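PDB 2CZQ: cutinase-like protein from Cryptococcus sp., which probably hydrolyses carboxylic esters, as a cutinase-like enzyme of the alpha/beta hydrolase fold. Local coordinates for residues A[110-115]-A[158-163]; A[139-144]-A[165-170]; A[4-9]-A[199-204]. One frame throughout, in Å; residues are numbered along the deposited sequence. Where two conformers were deposited one is given.

In the fold
Contact 1 pairs two neighbouring strands of the central parallel sheet, 108-114 and 157-160, and its centre lies about 7 Å from the centre of the chain. At the C-terminal end of that sheet, contact 2 (139-144 with 165-170) joins two loops; its centre is about 12 Å from that of contact 1, and the C161-C168 disulfide ties the two together. Contact 3 (4-9 with 199-204) brings the chain ends together on the opposite side, its centre about 32 Å from that of contact 2. Segments of contacts 1 and 2 alternate along the chain, and both contacts nest inside the loop closed by contact 3. Contacts 1 and 2 are thus covalently linked.

Contact 1: residues A[110-115]-A[158-163]; sequences GVFLIG and LDVCAY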
ATOM      1  N   GLY A 110      -6.388   5.726   3.326  1.00  5.52           N
ATOM      2  CA  GLY A 110      -6.388   4.558   2.472  1.00  5.32           C
ATOM      3  C   GLY A 110      -5.080   3.822   2.549  1.00  5.07           C
ATOM      4  O   GLY A 110      -4.041   4.414   2.840  1.00  5.36           O
ATOM      5  N   VAL A 111      -5.149   2.524   2.274  1.00  4.88           N
ATOM      6  CA  VAL A 111      -3.989   1.648   2.210  1.00  4.96           C
ATOM      7  C   VAL A 111      -4.061   0.933   0.864  1.00  4.73           C
ATOM      8  O   VAL A 111      -5.095   0.342   0.527  1.00  5.24           O
ATOM      9  CB  VAL A 111      -3.995   0.621   3.358  1.00  5.03           C
ATOM     10  CG1 VAL A 111      -2.796  -0.309   3.251  1.00  5.53           C
ATOM     11  CG2 VAL A 111      -4.004   1.323   4.710  1.00  5.65           C
ATOM     12  N   PHE A 112      -2.981   1.014   0.092  1.00  4.53           N
ATOM     13  CA  PHE A 112      -2.937   0.444  -1.240  1.00  4.53           C
ATOM     14  C   PHE A 112      -1.738  -0.483  -1.334  1.00  4.26           C
ATOM     15  O   PHE A 112      -0.593  -0.045  -1.201  1.00  4.92           O
ATOM     16  CB  PHE A 112      -2.847   1.561  -2.280  1.00  4.85           C
ATOM     17  CG  PHE A 112      -2.850   1.061  -3.691  1.00  5.23           C
ATOM     18  CD1 PHE A 112      -4.042   0.780  -4.349  1.00  6.06           C
ATOM     19  CD2 PHE A 112      -1.649   0.852  -4.363  1.00  6.16           C
ATOM     20  CE1 PHE A 112      -4.032   0.299  -5.650  1.00  6.91           C
ATOM     21  CE2 PHE A 112      -1.632   0.374  -5.661  1.00  7.47           C
ATOM     22  CZ  PHE A 112      -2.821   0.099  -6.306  1.00  7.35           C
ATOM     23  N   LEU A 113      -2.013  -1.764  -1.545  1.00  4.42           N
ATOM     24  CA  LEU A 113      -0.983  -2.799  -1.546  1.00  4.52           C
ATOM     25  C   LEU A 113      -0.924  -3.486  -2.891  1.00  4.45           C
ATOM     26  O   LEU A 113      -1.963  -3.704  -3.519  1.00  4.85           O
ATOM     27  CB  LEU A 113      -1.274  -3.846  -0.464  1.00  4.80           C
ATOM     28  CG  LEU A 113      -1.542  -3.313   0.946  1.00  4.98           C
ATOM     29  CD1 LEU A 113      -2.018  -4.419   1.862  1.00  6.31           C
ATOM     30  CD2 LEU A 113      -0.310  -2.627   1.524  1.00  6.01           C
ATOM     31  N   ILE A 114       0.287  -3.821  -3.333  1.00  4.58           N
ATOM     32  CA  ILE A 114       0.486  -4.622  -4.536  1.00  4.74           C
ATOM     33  C   ILE A 114       1.471  -5.741  -4.253  1.00  4.38           C
ATOM     34  O   ILE A 114       2.471  -5.549  -3.555  1.00  4.55           O
ATOM     35  CB  ILE A 114       0.970  -3.774  -5.748  1.00  4.93           C
ATOM     36  CG1 ILE A 114       2.026  -2.746  -5.323  1.00  5.14           C
ATOM     37  CG2 ILE A 114      -0.212  -3.104  -6.431  1.00  5.56           C
ATOM     38  CD1 ILE A 114       2.765  -2.104  -6.484  1.00  5.69           C
ATOM     39  N   GLY A 115       1.182  -6.922  -4.787  1.00  4.62           N
ATOM     40  CA  GLY A 115       2.077  -8.054  -4.606  1.00  4.92           C
ATOM     41  C   GLY A 115       2.334  -8.387  -3.143  1.00  4.67           C
ATOM     42  O   GLY A 115       3.473  -8.588  -2.725  1.00  4.94           O
ATOM     43  N   LEU A 158      -7.111  -1.430  -0.399  1.00  5.50           N
ATOM     44  CA  LEU A 158      -7.188  -2.126  -1.664  1.00  5.97           C
ATOM     45  C   LEU A 158      -5.926  -2.959  -1.755  1.00  5.82           C
ATOM     46  O   LEU A 158      -4.818  -2.409  -1.741  1.00  6.36           O
ATOM     47  CB  LEU A 158      -7.239  -1.140  -2.824  0.50  7.00           C
ATOM     48  CG  LEU A 158      -8.578  -0.818  -3.482  0.50  7.06           C
ATOM     49  CD1 LEU A 158      -8.318   0.006  -4.730  0.50  7.42           C
ATOM     50  CD2 LEU A 158      -9.397  -2.058  -3.825  0.50  7.72           C
ATOM     51  N   ASP A 159      -6.096  -4.279  -1.787  1.00  5.62           N
ATOM     52  CA  ASP A 159      -4.982  -5.214  -1.886  1.00  5.61           C
ATOM     53  C   ASP A 159      -5.015  -5.845  -3.277  1.00  5.39           C
ATOM     54  O   ASP A 159      -5.829  -6.731  -3.567  1.00  5.67           O
ATOM     55  CB  ASP A 159      -5.050  -6.263  -0.777  1.00  5.75           C
ATOM     56  CG  ASP A 159      -3.782  -7.073  -0.661  1.00  5.67           C
ATOM     57  OD1 ASP A 159      -2.869  -6.873  -1.500  1.00  6.71           O
ATOM     58  OD2 ASP A 159      -3.626  -7.927   0.243  1.00  6.53           O
ATOM     59  N   VAL A 160      -4.140  -5.337  -4.135  1.00  5.26           N
ATOM     60  CA  VAL A 160      -4.125  -5.674  -5.546  1.00  5.34           C
ATOM     61  C   VAL A 160      -3.128  -6.795  -5.791  1.00  4.79           C
ATOM     62  O   VAL A 160      -1.928  -6.651  -5.528  1.00  4.95           O
ATOM     63  CB  VAL A 160      -3.782  -4.436  -6.401  1.00  5.65           C
ATOM     64  CG1 VAL A 160      -3.847  -4.765  -7.885  1.00  6.47           C
ATOM     65  CG2 VAL A 160      -4.699  -3.265  -6.059  1.00  6.52           C
ATOM     66  N   CYS A 161      -3.639  -7.915  -6.285  1.00  4.90           N
ATOM     67  CA  CYS A 161      -2.818  -9.081  -6.556  1.00  5.19           C
ATOM     68  C   CYS A 161      -3.075  -9.510  -7.984  1.00  5.03           C
ATOM     69  O   CYS A 161      -4.188  -9.918  -8.326  1.00  5.17           O
ATOM     70  CB  CYS A 161      -3.155 -10.221  -5.592  1.00  5.36           C
ATOM     71  SG  CYS A 161      -2.162 -11.701  -5.875  1.00  5.92           S
ATOM     72  N   ALA A 162      -2.054  -9.389  -8.826  1.00  5.18           N
ATOM     73  CA  ALA A 162      -2.154  -9.813 -10.216  1.00  5.38           C
ATOM     74  C   ALA A 162      -2.371 -11.314 -10.261  1.00  5.42           C
ATOM     75  O   ALA A 162      -1.713 -12.056  -9.541  1.00  5.63           O
ATOM     76  CB  ALA A 162      -0.886  -9.446 -10.971  1.00  5.67           C
ATOM     77  N   TYR A 163      -3.288 -11.767 -11.109  1.00  5.47           N
ATOM     78  CA  TYR A 163      -3.525 -13.193 -11.245  1.00  5.78           C
ATOM     79  C   TYR A 163      -2.210 -13.895 -11.545  1.00  5.86           C
ATOM     80  O   TYR A 163      -1.495 -13.535 -12.481  1.00  6.36           O
ATOM     81  CB  TYR A 163      -4.538 -13.467 -12.348  1.00  6.12           C
ATOM     82  CG  TYR A 163      -4.955 -14.911 -12.442  1.00  6.50           C
ATOM     83  CD1 TYR A 163      -4.183 -15.839 -13.147  1.00  7.44           C
ATOM     84  CD2 TYR A 163      -6.114 -15.356 -11.819  1.00  7.22           C
ATOM     85  CE1 TYR A 163      -4.566 -17.171 -13.238  1.00  8.56           C
ATOM     86  CE2 TYR A 163      -6.510 -16.688 -11.913  1.00  7.91           C
ATOM     87  CZ  TYR A 163      -5.727 -17.589 -12.623  1.00  8.35           C
ATOM     88  OH  TYR A 163      -6.097 -18.913 -12.724  1.00 10.57           O
TER
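Strands 110-114 and 158-160 run side by side in parallel, with segment axes 4.7 Å apart at an angle of 9° and F112, L113 and I114 in register with L158, D159 and V160. The pair belongs to the central parallel sheet of the alpha/beta hydrolase fold. Its backbone ladder alternates in the parallel manner: V111 O accepts from L158 N, L158 O from L113 N, L113 O from V160 N, and V160 O from G115 N just past the strand, the last bond being the longest at 3.2 Å. F112, I114, L158 and V160 project from one face of the sheet. With its CG anti to the backbone N (chi1 -178°), the F112 ring meets L158 CB through CD1 at 4.0 Å and V160 CG2 through CE1 at 3.6 Å, both obliquely to the ring. I114 and V160 lie side by side and point the same way, CG2 of I114 being 3.8 Å from V160 CB. Helix 187-200 packs over this face through V189, M192 and F196. L113 and D159 occupy the other face, where T91 and V92 of helix 86-98 meet L113. The D159 and L113 side chains cross obliquely; OD2 of D159 accepts a hydrogen bond from N116 ND2, while its OD1 stands 3.6 Å from L113 CB.

Contact 2: residues A[139-144]-A[165-170]; sequences NGLSVA and DGVCDT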
ATOM      1  N   ASN A 139      -4.165 -16.974  -1.023  1.00  5.89           N
ATOM      2  CA  ASN A 139      -3.274 -16.554   0.041  1.00  5.94           C
ATOM      3  C   ASN A 139      -1.876 -16.277  -0.468  1.00  5.63           C
ATOM      4  O   ASN A 139      -1.407 -16.930  -1.403  1.00  5.89           O
ATOM      5  CB  ASN A 139      -3.191 -17.650   1.095  1.00  6.17           C
ATOM      6  CG  ASN A 139      -4.461 -17.782   1.893  1.00  6.69           C
ATOM      7  OD1 ASN A 139      -4.953 -16.803   2.453  1.00  6.90           O
ATOM      8  ND2 ASN A 139      -5.010 -18.992   1.945  1.00  8.69           N
ATOM      9  N   GLY A 140      -1.207 -15.328   0.177  1.00  5.33           N
ATOM     10  CA  GLY A 140       0.183 -15.049  -0.110  1.00  5.36           C
ATOM     11  C   GLY A 140       1.125 -15.982   0.627  1.00  5.15           C
ATOM     12  O   GLY A 140       0.718 -16.797   1.466  1.00  5.80           O
ATOM     13  N   LEU A 141       2.407 -15.855   0.310  1.00  5.24           N
ATOM     14  CA  LEU A 141       3.434 -16.727   0.864  1.00  5.40           C
ATOM     15  C   LEU A 141       3.618 -16.596   2.370  1.00  5.55           C
ATOM     16  O   LEU A 141       4.049 -17.553   3.020  1.00  6.17           O
ATOM     17  CB  LEU A 141       4.772 -16.441   0.185  1.00  5.55           C
ATOM     18  CG  LEU A 141       4.890 -16.866  -1.276  1.00  5.92           C
ATOM     19  CD1 LEU A 141       6.077 -16.194  -1.926  1.00  6.61           C
ATOM     20  CD2 LEU A 141       5.010 -18.386  -1.396  1.00  6.71           C
ATOM     21  N   SER A 142       3.296 -15.426   2.919  1.00  5.34           N
ATOM     22  CA  SER A 142       3.664 -15.098   4.292  1.00  5.39           C
ATOM     23  C   SER A 142       2.498 -14.953   5.256  1.00  5.16           C
ATOM     24  O   SER A 142       2.717 -14.801   6.455  1.00  5.44           O
ATOM     25  CB  SER A 142       4.487 -13.809   4.331  1.00  5.44           C
ATOM     26  OG  SER A 142       5.679 -13.927   3.581  1.00  5.78           O
ATOM     27  N   VAL A 143       1.269 -14.968   4.753  1.00  5.58           N
ATOM     28  CA  VAL A 143       0.116 -14.654   5.586  1.00  5.81           C
ATOM     29  C   VAL A 143      -0.011 -15.589   6.795  1.00  5.85           C
ATOM     30  O   VAL A 143      -0.422 -15.150   7.867  1.00  6.16           O
ATOM     31  CB  VAL A 143      -1.196 -14.583   4.757  1.00  6.13           C
ATOM     32  CG1 VAL A 143      -1.587 -15.950   4.177  1.00  6.63           C
ATOM     33  CG2 VAL A 143      -2.328 -13.986   5.585  1.00  6.89           C
ATOM     34  N   ALA A 144       0.353 -16.860   6.632  1.00  6.22           N
ATOM     35  CA  ALA A 144       0.192 -17.829   7.714  1.00  7.23           C
ATOM     36  C   ALA A 144       0.950 -17.437   8.978  1.00  7.54           C
ATOM     37  O   ALA A 144       0.437 -17.627  10.082  1.00  8.86           O
ATOM     38  CB  ALA A 144       0.584 -19.229   7.255  1.00  7.85           C
ATOM     39  N   ASP A 165       0.526 -13.950  -9.677  1.00  5.47           N
ATOM     40  CA  ASP A 165       1.686 -13.438  -8.949  1.00  5.23           C
ATOM     41  C   ASP A 165       1.933 -14.383  -7.774  1.00  5.24           C
ATOM     42  O   ASP A 165       1.130 -14.435  -6.855  1.00  5.40           O
ATOM     43  CB  ASP A 165       1.383 -12.012  -8.468  1.00  5.43           C
ATOM     44  CG  ASP A 165       2.414 -11.470  -7.499  1.00  5.00           C
ATOM     45  OD1 ASP A 165       3.294 -12.232  -7.035  1.00  5.37           O
ATOM     46  OD2 ASP A 165       2.401 -10.261  -7.171  1.00  5.23           O
ATOM     47  N   GLY A 166       3.030 -15.137  -7.810  1.00  5.23           N
ATOM     48  CA  GLY A 166       3.273 -16.172  -6.819  1.00  5.66           C
ATOM     49  C   GLY A 166       3.505 -15.706  -5.391  1.00  5.32           C
ATOM     50  O   GLY A 166       3.501 -16.524  -4.474  1.00  5.79           O
ATOM     51  N   VAL A 167       3.721 -14.406  -5.199  1.00  5.07           N
ATOM     52  CA  VAL A 167       3.956 -13.865  -3.864  1.00  4.91           C
ATOM     53  C   VAL A 167       2.638 -13.659  -3.103  1.00  4.77           C
ATOM     54  O   VAL A 167       2.547 -13.975  -1.913  1.00  5.36           O
ATOM     55  CB  VAL A 167       4.778 -12.558  -3.937  1.00  5.05           C
ATOM     56  CG1 VAL A 167       4.934 -11.929  -2.565  1.00  5.34           C
ATOM     57  CG2 VAL A 167       6.146 -12.827  -4.567  1.00  5.69           C
ATOM     58  N   CYS A 168       1.632 -13.122  -3.792  1.00  4.73           N
ATOM     59  CA  CYS A 168       0.316 -12.880  -3.199  1.00  4.93           C
ATOM     60  C   CYS A 168      -0.727 -13.941  -3.548  1.00  4.92           C
ATOM     61  O   CYS A 168      -1.763 -14.021  -2.885  1.00  5.38           O
ATOM     62  CB  CYS A 168      -0.198 -11.477  -3.558  1.00  4.92           C
ATOM     63  SG  CYS A 168      -0.274 -11.117  -5.318  1.00  5.42           S
ATOM     64  N   ASP A 169      -0.433 -14.744  -4.574  1.00  5.12           N
ATOM     65  CA  ASP A 169      -1.361 -15.726  -5.130  1.00  5.48           C
ATOM     66  C   ASP A 169      -0.635 -17.062  -5.274  1.00  5.58           C
ATOM     67  O   ASP A 169      -0.100 -17.395  -6.341  1.00  5.96           O
ATOM     68  CB  ASP A 169      -1.871 -15.227  -6.488  1.00  5.74           C
ATOM     69  CG  ASP A 169      -2.793 -16.201  -7.187  1.00  5.26           C
ATOM     70  OD1 ASP A 169      -3.071 -17.303  -6.659  1.00  5.95           O
ATOM     71  OD2 ASP A 169      -3.280 -15.887  -8.296  1.00  5.76           O
ATOM     72  N   THR A 170      -0.599 -17.828  -4.190  1.00  6.02           N
ATOM     73  CA  THR A 170       0.073 -19.125  -4.238  1.00  6.49           C
ATOM     74  C   THR A 170      -0.789 -20.196  -4.890  1.00  6.57           C
ATOM     75  O   THR A 170      -0.303 -21.298  -5.150  1.00  7.17           O
ATOM     76  CB  THR A 170       0.548 -19.605  -2.854  1.00  7.15           C
ATOM     77  OG1 THR A 170      -0.588 -19.817  -2.004  1.00  7.98           O
ATOM     78  CG2 THR A 170       1.418 -18.553  -2.156  1.00  7.39           C
TER
HETATM   79  O   HOH W   1      -3.499 -19.390  -2.205  1.00 10.65           O
HETATM   80  O   HOH W   2      -0.109 -19.428   0.620  1.00 12.03           O
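L141 and T170 bring the loops 139-144 and 165-170 together, the first loop running into helix 143-146. At the start of the second loop, D165 OD1 accepts from V167 N at 2.9 Å, an Asx turn, and D165 O receives D169 N. The other carboxylate oxygen, OD2, is bonded to H180 ND1 and Y183 OH, an arrangement consistent with D165 being the acid of a Ser-His-Asp triad with S85 and H180. At G166, L141 packs its CG against the backbone O at 3.5 Å. V167 O then takes L141 N in a 2.9 Å hydrogen bond, the donor tilted 24° from the carbonyl plane. C168 passes close to G140, their CA atoms only 3.8 Å apart, while its SG is joined to C161 in a disulfide. The CB of D169 points away from the first loop, and its OD2 is bonded to H172 ND1 and G164 N. T170 closes the contact: its N donates to N139 O at 3.0 Å, and its CG2, anti to the carbonyl carbon, meets L141 CD2 at 3.7 Å. OG1 of T170 is linked through one water to N139 N and through a second to G140 O. Two backbone hydrogen bonds thus join the loops directly, beside the packing of L141, and waters add further links at the threonine hydroxyl. Together with the disulfide and the Asx turn, these bonds probably help to hold the loop that carries D165 in shape.

Contact 3: residues A[4-9]-A[199-204]; sequences SACPQY and NKLGGS
L201 fits against C6 and Y9 where the loop leading into strand 9-14 meets the end of helix 187-200, whose Schellman motif has G202 at positive phi. One methyl of L201, CD1, sits over a face of the Y9 ring in a CH-pi contact, 3.8 Å from the ring centroid and 18° off the normal, offset toward the rim near CD2; the two side chains cross at about a right angle. The other methyl, CD2, reaches Y9 CB at 3.7 Å and C6 SG at 4.0 Å. C6 CB also comes within 3.3 Å of L201 O. At the solvent-exposed side of the contact, G202 CA lies 4.3 Å from A5 CB. Beside them a water bridges the segments, donating to G202 O at 2.9 Å and accepting from A5 N at 3.1 Å.

Further out, C78 and I80 of strand 78-84 pack on L201, so the contact joins the chain ends to the sheet. C6 is tied to C78 by a disulfide, and Y9 OH is hydrogen-bonded to L38 O. S3 OG, just before the first segment, bonds both L201 O and C6 N.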
ATOM      1  N   SER A   4     -10.727  19.747   0.358  1.00 12.20           N
ATOM      2  CA  SER A   4     -11.103  20.315   1.651  1.00 12.75           C
ATOM      3  C   SER A   4     -10.860  19.322   2.786  1.00 12.06           C
ATOM      4  O   SER A   4     -10.483  19.713   3.888  1.00 12.42           O
ATOM      5  CB  SER A   4     -12.558  20.796   1.656  1.00 13.57           C
ATOM      6  OG  SER A   4     -13.415  19.847   1.061  1.00 16.27           O
ATOM      7  N   ALA A   5     -11.066  18.038   2.506  1.00 11.20           N
ATOM      8  CA  ALA A   5     -10.824  16.995   3.495  1.00 10.51           C
ATOM      9  C   ALA A   5      -9.337  16.875   3.819  1.00  9.55           C
ATOM     10  O   ALA A   5      -8.969  16.634   4.970  1.00  9.94           O
ATOM     11  CB  ALA A   5     -11.362  15.668   3.002  1.00 11.04           C
ATOM     12  N   CYS A   6      -8.496  17.060   2.800  1.00  8.63           N
ATOM     13  CA  CYS A   6      -7.061  16.815   2.920  1.00  7.93           C
ATOM     14  C   CYS A   6      -6.228  17.868   2.189  1.00  7.87           C
ATOM     15  O   CYS A   6      -5.639  17.566   1.148  1.00  7.60           O
ATOM     16  CB  CYS A   6      -6.727  15.425   2.369  1.00  7.65           C
ATOM     17  SG  CYS A   6      -7.470  14.077   3.306  1.00  7.52           S
ATOM     18  N   PRO A   7      -6.159  19.097   2.714  1.00  8.05           N
ATOM     19  CA  PRO A   7      -5.327  20.136   2.092  1.00  8.02           C
ATOM     20  C   PRO A   7      -3.830  19.804   2.073  1.00  7.37           C
ATOM     21  O   PRO A   7      -3.107  20.342   1.237  1.00  7.52           O
ATOM     22  CB  PRO A   7      -5.601  21.373   2.959  1.00  8.80           C
ATOM     23  CG  PRO A   7      -6.901  21.100   3.629  1.00  9.40           C
ATOM     24  CD  PRO A   7      -6.908  19.627   3.872  1.00  8.47           C
ATOM     25  N   GLN A   8      -3.383  18.952   2.993  1.00  6.69           N
ATOM     26  CA  GLN A   8      -2.025  18.436   3.003  1.00  6.16           C
ATOM     27  C   GLN A   8      -2.101  16.930   3.165  1.00  5.95           C
ATOM     28  O   GLN A   8      -2.863  16.421   3.995  1.00  6.28           O
ATOM     29  CB  GLN A   8      -1.209  19.038   4.142  1.00  6.45           C
ATOM     30  CG  GLN A   8       0.243  18.598   4.133  1.00  6.33           C
ATOM     31  CD  GLN A   8       1.040  19.258   5.231  1.00  6.46           C
ATOM     32  OE1 GLN A   8       0.667  19.198   6.402  1.00  7.46           O
ATOM     33  NE2 GLN A   8       2.139  19.893   4.861  1.00  7.31           N
ATOM     34  N   TYR A   9      -1.310  16.217   2.376  1.00  5.57           N
ATOM     35  CA  TYR A   9      -1.286  14.768   2.486  1.00  5.36           C
ATOM     36  C   TYR A   9       0.078  14.213   2.118  1.00  5.23           C
ATOM     37  O   TYR A   9       0.867  14.862   1.429  1.00  5.68           O
ATOM     38  CB  TYR A   9      -2.390  14.129   1.623  1.00  5.73           C
ATOM     39  CG  TYR A   9      -2.175  14.328   0.146  1.00  5.38           C
ATOM     40  CD1 TYR A   9      -2.669  15.461  -0.499  1.00  5.87           C
ATOM     41  CD2 TYR A   9      -1.457  13.400  -0.603  1.00  5.70           C
ATOM     42  CE1 TYR A   9      -2.459  15.660  -1.853  1.00  5.96           C
ATOM     43  CE2 TYR A   9      -1.241  13.582  -1.954  1.00  5.81           C
ATOM     44  CZ  TYR A   9      -1.739  14.713  -2.575  1.00  6.02           C
ATOM     45  OH  TYR A   9      -1.499  14.885  -3.914  1.00  6.38           O
ATOM     46  N   ASN A 199      -9.682   9.690  -4.422  1.00  6.52           N
ATOM     47  CA  ASN A 199     -10.998   9.593  -3.801  1.00  6.97           C
ATOM     48  C   ASN A 199     -10.936   9.496  -2.278  1.00  6.72           C
ATOM     49  O   ASN A 199     -11.680  10.190  -1.587  1.00  6.93           O
ATOM     50  CB  ASN A 199     -11.797   8.434  -4.394  0.65  7.35           C
ATOM     51  CG  ASN A 199     -12.530   8.831  -5.652  0.65  8.33           C
ATOM     52  OD1 ASN A 199     -13.621   9.394  -5.592  0.65  9.63           O
ATOM     53  ND2 ASN A 199     -11.927   8.560  -6.801  0.65  8.69           N
ATOM     54  N   LYS A 200     -10.030   8.676  -1.750  1.00  6.52           N
ATOM     55  CA  LYS A 200      -9.889   8.568  -0.298  1.00  6.73           C
ATOM     56  C   LYS A 200      -9.437   9.885   0.329  1.00  6.55           C
ATOM     57  O   LYS A 200      -9.788  10.178   1.473  1.00  6.97           O
ATOM     58  CB  LYS A 200      -8.941   7.432   0.093  1.00  7.15           C
ATOM     59  CG  LYS A 200      -9.468   6.021  -0.190  1.00  7.81           C
ATOM     60  CD  LYS A 200     -10.759   5.727   0.556  1.00  9.31           C
ATOM     61  CE  LYS A 200     -11.126   4.258   0.457  1.00 10.61           C
ATOM     62  NZ  LYS A 200     -12.558   4.015   0.798  1.00 13.27           N
ATOM     63  N   LEU A 201      -8.664  10.667  -0.423  1.00  6.50           N
ATOM     64  CA  LEU A 201      -8.193  11.972   0.033  1.00  6.92           C
ATOM     65  C   LEU A 201      -9.234  13.077  -0.104  1.00  7.08           C
ATOM     66  O   LEU A 201      -8.976  14.213   0.296  1.00  7.84           O
ATOM     67  CB  LEU A 201      -6.916  12.367  -0.708  1.00  6.96           C
ATOM     68  CG  LEU A 201      -5.683  11.516  -0.397  1.00  6.62           C
ATOM     69  CD1 LEU A 201      -4.584  11.791  -1.414  1.00  7.00           C
ATOM     70  CD2 LEU A 201      -5.191  11.738   1.029  1.00  7.46           C
ATOM     71  N   GLY A 202     -10.399  12.747  -0.661  1.00  7.43           N
ATOM     72  CA  GLY A 202     -11.497  13.693  -0.759  1.00  8.06           C
ATOM     73  C   GLY A 202     -11.574  14.473  -2.056  1.00  8.46           C
ATOM     74  O   GLY A 202     -12.328  15.445  -2.143  1.00  9.61           O
ATOM     75  N   GLY A 203     -10.810  14.051  -3.060  1.00  8.61           N
ATOM     76  CA  GLY A 203     -10.860  14.668  -4.375  1.00  9.09           C
ATOM     77  C   GLY A 203     -11.721  13.890  -5.351  1.00  9.22           C
ATOM     78  O   GLY A 203     -12.294  12.853  -5.008  1.00 10.60           O
ATOM     79  N   SER A 204     -11.801  14.397  -6.578  1.00  9.64           N
ATOM     80  CA  SER A 204     -12.549  13.754  -7.647  1.00  9.69           C
ATOM     81  C   SER A 204     -11.602  13.059  -8.617  1.00  9.26           C
ATOM     82  O   SER A 204     -10.640  13.661  -9.095  1.00  9.04           O
ATOM     83  CB  SER A 204     -13.396  14.777  -8.406  0.50 10.01           C
ATOM     84  OG  SER A 204     -14.420  15.314  -7.587  0.50 11.07           O
TER
HETATM   85  O   HOH W   3     -12.788  17.119   0.141  1.00 16.59           O